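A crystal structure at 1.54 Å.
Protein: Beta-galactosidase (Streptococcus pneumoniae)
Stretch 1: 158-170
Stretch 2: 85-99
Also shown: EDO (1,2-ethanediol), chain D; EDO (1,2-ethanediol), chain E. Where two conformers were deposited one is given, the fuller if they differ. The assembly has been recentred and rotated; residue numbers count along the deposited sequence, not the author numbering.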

# COMPACT_ATOMS: atom_id res chain seq x y z
N ILE A 158 -0.73 4.38 6.55
CA ILE A 158 0.59 4.35 6.03
C ILE A 158 0.51 4.04 4.57
O ILE A 158 -0.49 3.46 4.14
CB ILE A 158 1.57 3.43 6.80
CG1 ILE A 158 1.18 1.96 6.58
CG2 ILE A 158 1.61 3.88 8.27
CD1 ILE A 158 2.31 0.98 6.81
N ARG A 159 1.54 4.41 3.86
CA ARG A 159 1.69 4.07 2.46
C ARG A 159 3.14 3.83 2.08
O ARG A 159 4.09 4.28 2.77
CB ARG A 159 1.10 5.12 1.52
CG ARG A 159 1.92 6.41 1.39
CD ARG A 159 1.13 7.44 0.61
NE ARG A 159 1.99 8.61 0.40
CZ ARG A 159 1.55 9.70 -0.24
NH1 ARG A 159 0.33 9.74 -0.77
NH2 ARG A 159 2.38 10.71 -0.37
N ILE A 160 3.32 3.08 1.01
CA ILE A 160 4.59 2.87 0.40
C ILE A 160 4.54 3.51 -1.00
O ILE A 160 3.74 3.18 -1.81
CB ILE A 160 5.06 1.38 0.47
CG1 ILE A 160 6.44 1.24 -0.10
CG2 ILE A 160 4.06 0.45 -0.22
CD1 ILE A 160 7.07 -0.13 0.03
N ARG A 161 5.46 4.45 -1.22
CA ARG A 161 5.51 5.28 -2.44
C ARG A 161 6.73 4.86 -3.22
O ARG A 161 7.88 4.86 -2.71
CB ARG A 161 5.55 6.74 -2.02
CG ARG A 161 5.61 7.70 -3.21
CD ARG A 161 5.29 9.10 -2.78
NE ARG A 161 6.09 9.57 -1.64
CZ ARG A 161 7.34 10.00 -1.70
NH1 ARG A 161 7.99 10.09 -2.85
NH2 ARG A 161 7.91 10.39 -0.58
N MSE A 162 6.51 4.45 -4.47
CA MSE A 162 7.43 3.60 -5.19
C MSE A 162 7.68 3.99 -6.63
O MSE A 162 6.73 4.34 -7.32
CB MSE A 162 6.85 2.18 -5.30
CG MSE A 162 6.65 1.57 -3.91
SE MSE A 162 5.55 -0.06 -4.00
CE MSE A 162 3.86 0.77 -4.52
N VAL A 163 8.91 3.96 -7.07
CA VAL A 163 9.22 4.22 -8.48
C VAL A 163 9.51 2.92 -9.17
O VAL A 163 10.33 2.10 -8.69
CB VAL A 163 10.43 5.16 -8.62
CG1 VAL A 163 10.61 5.48 -10.09
CG2 VAL A 163 10.21 6.44 -7.87
N LYS A 164 8.88 2.67 -10.32
CA LYS A 164 9.11 1.44 -11.04
C LYS A 164 10.52 1.24 -11.51
O LYS A 164 11.23 2.22 -11.72
CB LYS A 164 8.19 1.33 -12.25
CG LYS A 164 8.60 2.24 -13.39
CD LYS A 164 7.80 1.93 -14.65
CE LYS A 164 8.41 2.66 -15.87
NZ LYS A 164 9.80 2.20 -16.18
N ALA A 165 10.88 -0.00 -11.73
CA ALA A 165 12.19 -0.33 -12.28
C ALA A 165 12.20 0.16 -13.74
O ALA A 165 11.21 0.08 -14.45
CB ALA A 165 12.40 -1.82 -12.21
N ASP A 166 13.38 0.56 -14.19
CA ASP A 166 13.50 1.06 -15.56
C ASP A 166 13.22 0.05 -16.64
O ASP A 166 12.63 0.40 -17.72
CB ASP A 166 14.91 1.63 -15.77
CG ASP A 166 15.19 2.85 -14.96
OD1 ASP A 166 14.31 3.47 -14.31
OD2 ASP A 166 16.39 3.27 -14.99
N ASN A 167 13.47 -1.21 -16.38
CA ASN A 167 13.15 -2.26 -17.31
C ASN A 167 11.73 -2.85 -17.20
O ASN A 167 11.42 -3.86 -17.82
CB ASN A 167 14.22 -3.37 -17.28
CG ASN A 167 14.19 -4.23 -16.03
OD1 ASN A 167 13.51 -3.94 -15.06
ND2 ASN A 167 14.93 -5.31 -16.07
N LYS A 168 10.86 -2.19 -16.43
CA LYS A 168 9.49 -2.65 -16.28
C LYS A 168 8.54 -1.54 -16.72
O LYS A 168 8.93 -0.37 -16.77
CB LYS A 168 9.25 -2.99 -14.81
CG LYS A 168 10.06 -4.13 -14.25
CD LYS A 168 9.83 -5.45 -14.93
CE LYS A 168 10.56 -6.60 -14.23
NZ LYS A 168 10.24 -7.89 -14.84
N ARG A 169 7.28 -1.90 -16.91
CA ARG A 169 6.25 -0.96 -17.26
C ARG A 169 5.36 -0.62 -16.00
O ARG A 169 4.40 0.14 -16.08
CB ARG A 169 5.41 -1.51 -18.41
CG ARG A 169 6.19 -1.65 -19.75
CD ARG A 169 5.39 -2.34 -20.81
NE ARG A 169 4.35 -1.43 -21.36
CZ ARG A 169 3.39 -1.82 -22.19
NH1 ARG A 169 3.32 -3.05 -22.65
NH2 ARG A 169 2.53 -0.90 -22.62
N GLY A 170 5.72 -1.19 -14.84
CA GLY A 170 5.05 -0.83 -13.60
C GLY A 170 5.57 -1.62 -12.43
O GLY A 170 6.39 -2.52 -12.59
C1 EDO D . 0.97 -7.11 -15.26
O1 EDO D . 0.77 -8.41 -15.79
C2 EDO D . -0.31 -6.31 -15.14
O2 EDO D . -1.16 -6.98 -14.14
C1 EDO E . -1.94 9.64 -2.92
O1 EDO E . -2.76 9.85 -3.97
C2 EDO E . -2.41 8.27 -2.27
O2 EDO E . -1.38 7.76 -1.61
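Stretch 2 (85-99) EDHGVGAPKSYVIEY

Stretch 2 begins as a loop and leads into a β-strand that includes Ser-94 to Tyr-99 and continues beyond, antiparallel to strand 158-163, the two axes approaching to 4.7 Å with 163° between their N-to-C directions. The register pairs Tyr-99 with Ile-158, Ile-97 with Ile-160 and Tyr-95 with Met-162 as non-hydrogen-bonded pairs, with CA-CA distances of 4.4, 4.5 and 4.2 Å. The alternate pairs carry the backbone hydrogen bonds: Glu-98 N to Arg-159 O is 2.9 Å, Arg-159 N to Glu-98 O 3.0 Å, Val-96 N to Arg-161 O 2.8 Å and Arg-161 N to Val-96 O 2.9 Å.

The face bearing Ile-97 makes mainly apolar contacts. Ile-97, chi1 -60° (m), sets CG1 3.9 Å from Ile-160 CG1; chi2, t, extends CD1. Such branched chains suit the extended backbone. Tyr-95 (chi1 64°, p) carries its ring away from stretch 1, yet its CB remains 3.9 Å from Met-162 CG and its CD2 lies 4.1 Å from Ile-160 CD1. Tyr-99, also p, likewise directs its ring away while its CB meets Ile-158 CG2 at 3.8 Å. Met-162, a selenomethionine, also packs its CB 3.7 Å from Pro-92 CB.

On the other face, Glu-98 gathers two arginines. Its m, t conformation (chi1 -67°, chi2 170°) extends the carboxylate back over stretch 1, and chi3 of -43° sets the two oxygens: OE1 accepts from Arg-161 NE at 2.8 Å and Arg-159 NE at 3.2 Å, while OE2 makes a very short 2.4 Å salt bridge with Arg-161 NH2. Arg-161 leaves the sheet t, t and then bends at chi3 (52°, p), bringing its guanidinium edge to the acid and one face over Val-96 CB, 3.9 Å from NH2. A carboxylate suits this place because it can answer both cations.

Lys-93 N donates to Val-163 O at 2.8 Å. The lysine side chain starts p and then stays fully t, a long reach that passes CE within 3.7 Å of Val-163 CG1 and delivers NZ to Asp-166 OD1 at 2.7 Å in a salt bridge.

Gly-90 N donates to Gly-170 O at 3.2 Å. An ideal CB on Gly-90 would lie a tight 3.2 Å from Lys-168 CE, so glycine leaves room for that chain. Lys-168, m, m and then extended, places NZ 2.7 Å from Asp-86 O, its hydrogen-bond acceptor. Gly-88 O accepts from Arg-169 N at 2.7 Å.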

# COMPACT_ATOMS: atom_id res chain seq x y z
N GLU A 85 6.18 -10.21 -9.97
CA GLU A 85 6.88 -9.83 -11.20
C GLU A 85 6.51 -10.75 -12.34
O GLU A 85 6.34 -11.96 -12.18
CB GLU A 85 8.40 -9.85 -11.02
CG GLU A 85 9.02 -11.21 -10.85
CD GLU A 85 10.54 -11.17 -10.77
OE1 GLU A 85 11.12 -10.10 -10.96
OE2 GLU A 85 11.15 -12.21 -10.48
N ASP A 86 6.44 -10.14 -13.52
CA ASP A 86 6.29 -10.84 -14.79
C ASP A 86 7.10 -9.99 -15.83
O ASP A 86 7.87 -9.15 -15.43
CB ASP A 86 4.84 -11.14 -15.15
CG ASP A 86 3.97 -9.88 -15.38
OD1 ASP A 86 4.49 -8.79 -15.65
OD2 ASP A 86 2.71 -10.09 -15.32
N HIS A 87 6.91 -10.24 -17.13
CA HIS A 87 7.66 -9.48 -18.13
C HIS A 87 7.44 -7.97 -17.98
O HIS A 87 8.36 -7.18 -18.20
CB HIS A 87 7.27 -9.93 -19.55
CG HIS A 87 8.01 -9.23 -20.64
ND1 HIS A 87 9.38 -9.35 -20.81
CD2 HIS A 87 7.58 -8.41 -21.63
CE1 HIS A 87 9.76 -8.63 -21.85
NE2 HIS A 87 8.69 -8.03 -22.35
N GLY A 88 6.22 -7.59 -17.58
CA GLY A 88 5.83 -6.20 -17.54
C GLY A 88 5.90 -5.39 -16.26
O GLY A 88 5.94 -4.18 -16.31
N VAL A 89 5.99 -6.10 -15.10
CA VAL A 89 6.01 -5.47 -13.83
C VAL A 89 6.97 -6.15 -12.88
O VAL A 89 7.36 -7.30 -13.14
CB VAL A 89 4.59 -5.49 -13.15
CG1 VAL A 89 3.60 -4.67 -13.97
CG2 VAL A 89 4.08 -6.87 -12.88
N GLY A 90 7.28 -5.49 -11.79
CA GLY A 90 8.06 -6.10 -10.71
C GLY A 90 8.21 -5.21 -9.53
O GLY A 90 7.52 -4.21 -9.37
N ALA A 91 9.13 -5.58 -8.63
CA ALA A 91 9.45 -4.74 -7.48
C ALA A 91 9.96 -3.37 -7.97
O ALA A 91 10.51 -3.26 -9.07
CB ALA A 91 10.52 -5.46 -6.67
N PRO A 92 9.79 -2.34 -7.16
CA PRO A 92 10.23 -0.99 -7.58
C PRO A 92 11.74 -0.83 -7.42
O PRO A 92 12.36 -1.56 -6.66
CB PRO A 92 9.50 -0.08 -6.63
CG PRO A 92 9.27 -0.93 -5.37
CD PRO A 92 9.12 -2.33 -5.86
N LYS A 93 12.30 0.13 -8.12
CA LYS A 93 13.73 0.40 -7.92
C LYS A 93 13.98 1.28 -6.70
O LYS A 93 15.10 1.27 -6.21
CB LYS A 93 14.33 1.07 -9.18
CG LYS A 93 13.82 2.46 -9.50
CD LYS A 93 14.58 3.07 -10.69
CE LYS A 93 14.06 4.43 -11.07
NZ LYS A 93 14.97 5.00 -12.16
N SER A 94 13.03 2.05 -6.22
CA SER A 94 13.20 2.86 -5.06
C SER A 94 11.84 3.03 -4.40
O SER A 94 10.81 2.84 -5.06
CB SER A 94 13.82 4.22 -5.45
OG SER A 94 12.92 5.04 -6.17
N TYR A 95 11.83 3.35 -3.12
CA TYR A 95 10.60 3.55 -2.36
C TYR A 95 10.82 4.35 -1.11
O TYR A 95 11.96 4.51 -0.62
CB TYR A 95 9.97 2.17 -1.96
CG TYR A 95 10.91 1.41 -1.02
CD1 TYR A 95 11.90 0.61 -1.51
CD2 TYR A 95 10.78 1.53 0.33
CE1 TYR A 95 12.81 -0.05 -0.65
CE2 TYR A 95 11.67 0.88 1.19
CZ TYR A 95 12.64 0.09 0.67
OH TYR A 95 13.55 -0.53 1.56
N VAL A 96 9.76 4.87 -0.57
CA VAL A 96 9.73 5.53 0.70
C VAL A 96 8.48 5.05 1.41
O VAL A 96 7.39 5.04 0.82
CB VAL A 96 9.62 7.04 0.59
CG1 VAL A 96 9.50 7.70 1.95
CG2 VAL A 96 10.83 7.55 -0.16
N ILE A 97 8.60 4.66 2.66
CA ILE A 97 7.45 4.35 3.50
C ILE A 97 7.10 5.55 4.38
O ILE A 97 8.00 6.12 5.06
CB ILE A 97 7.69 3.08 4.36
CG1 ILE A 97 7.96 1.88 3.47
CG2 ILE A 97 6.53 2.82 5.30
CD1 ILE A 97 8.47 0.65 4.15
N GLU A 98 5.84 5.93 4.39
CA GLU A 98 5.37 7.19 4.97
C GLU A 98 4.15 6.97 5.80
O GLU A 98 3.40 6.03 5.53
CB GLU A 98 5.04 8.17 3.81
CG GLU A 98 6.29 8.58 3.08
CD GLU A 98 6.05 9.35 1.78
OE1 GLU A 98 5.16 9.00 0.97
OE2 GLU A 98 6.80 10.31 1.57
N TYR A 99 3.89 7.86 6.76
CA TYR A 99 2.73 7.83 7.57
C TYR A 99 2.01 9.15 7.62
O TYR A 99 2.67 10.22 7.47
CB TYR A 99 3.04 7.33 9.03
CG TYR A 99 3.85 8.26 9.89
CD1 TYR A 99 5.23 8.35 9.74
CD2 TYR A 99 3.24 9.00 10.85
CE1 TYR A 99 6.01 9.26 10.53
CE2 TYR A 99 3.98 9.84 11.66
CZ TYR A 99 5.35 9.93 11.49
OH TYR A 99 6.12 10.83 12.26
O HOH W 1 8.64 -4.52 -19.21
O HOH W 2 11.09 -7.94 -17.68
O HOH W 3 9.04 -2.16 -11.34
O HOH W 4 5.00 12.42 0.45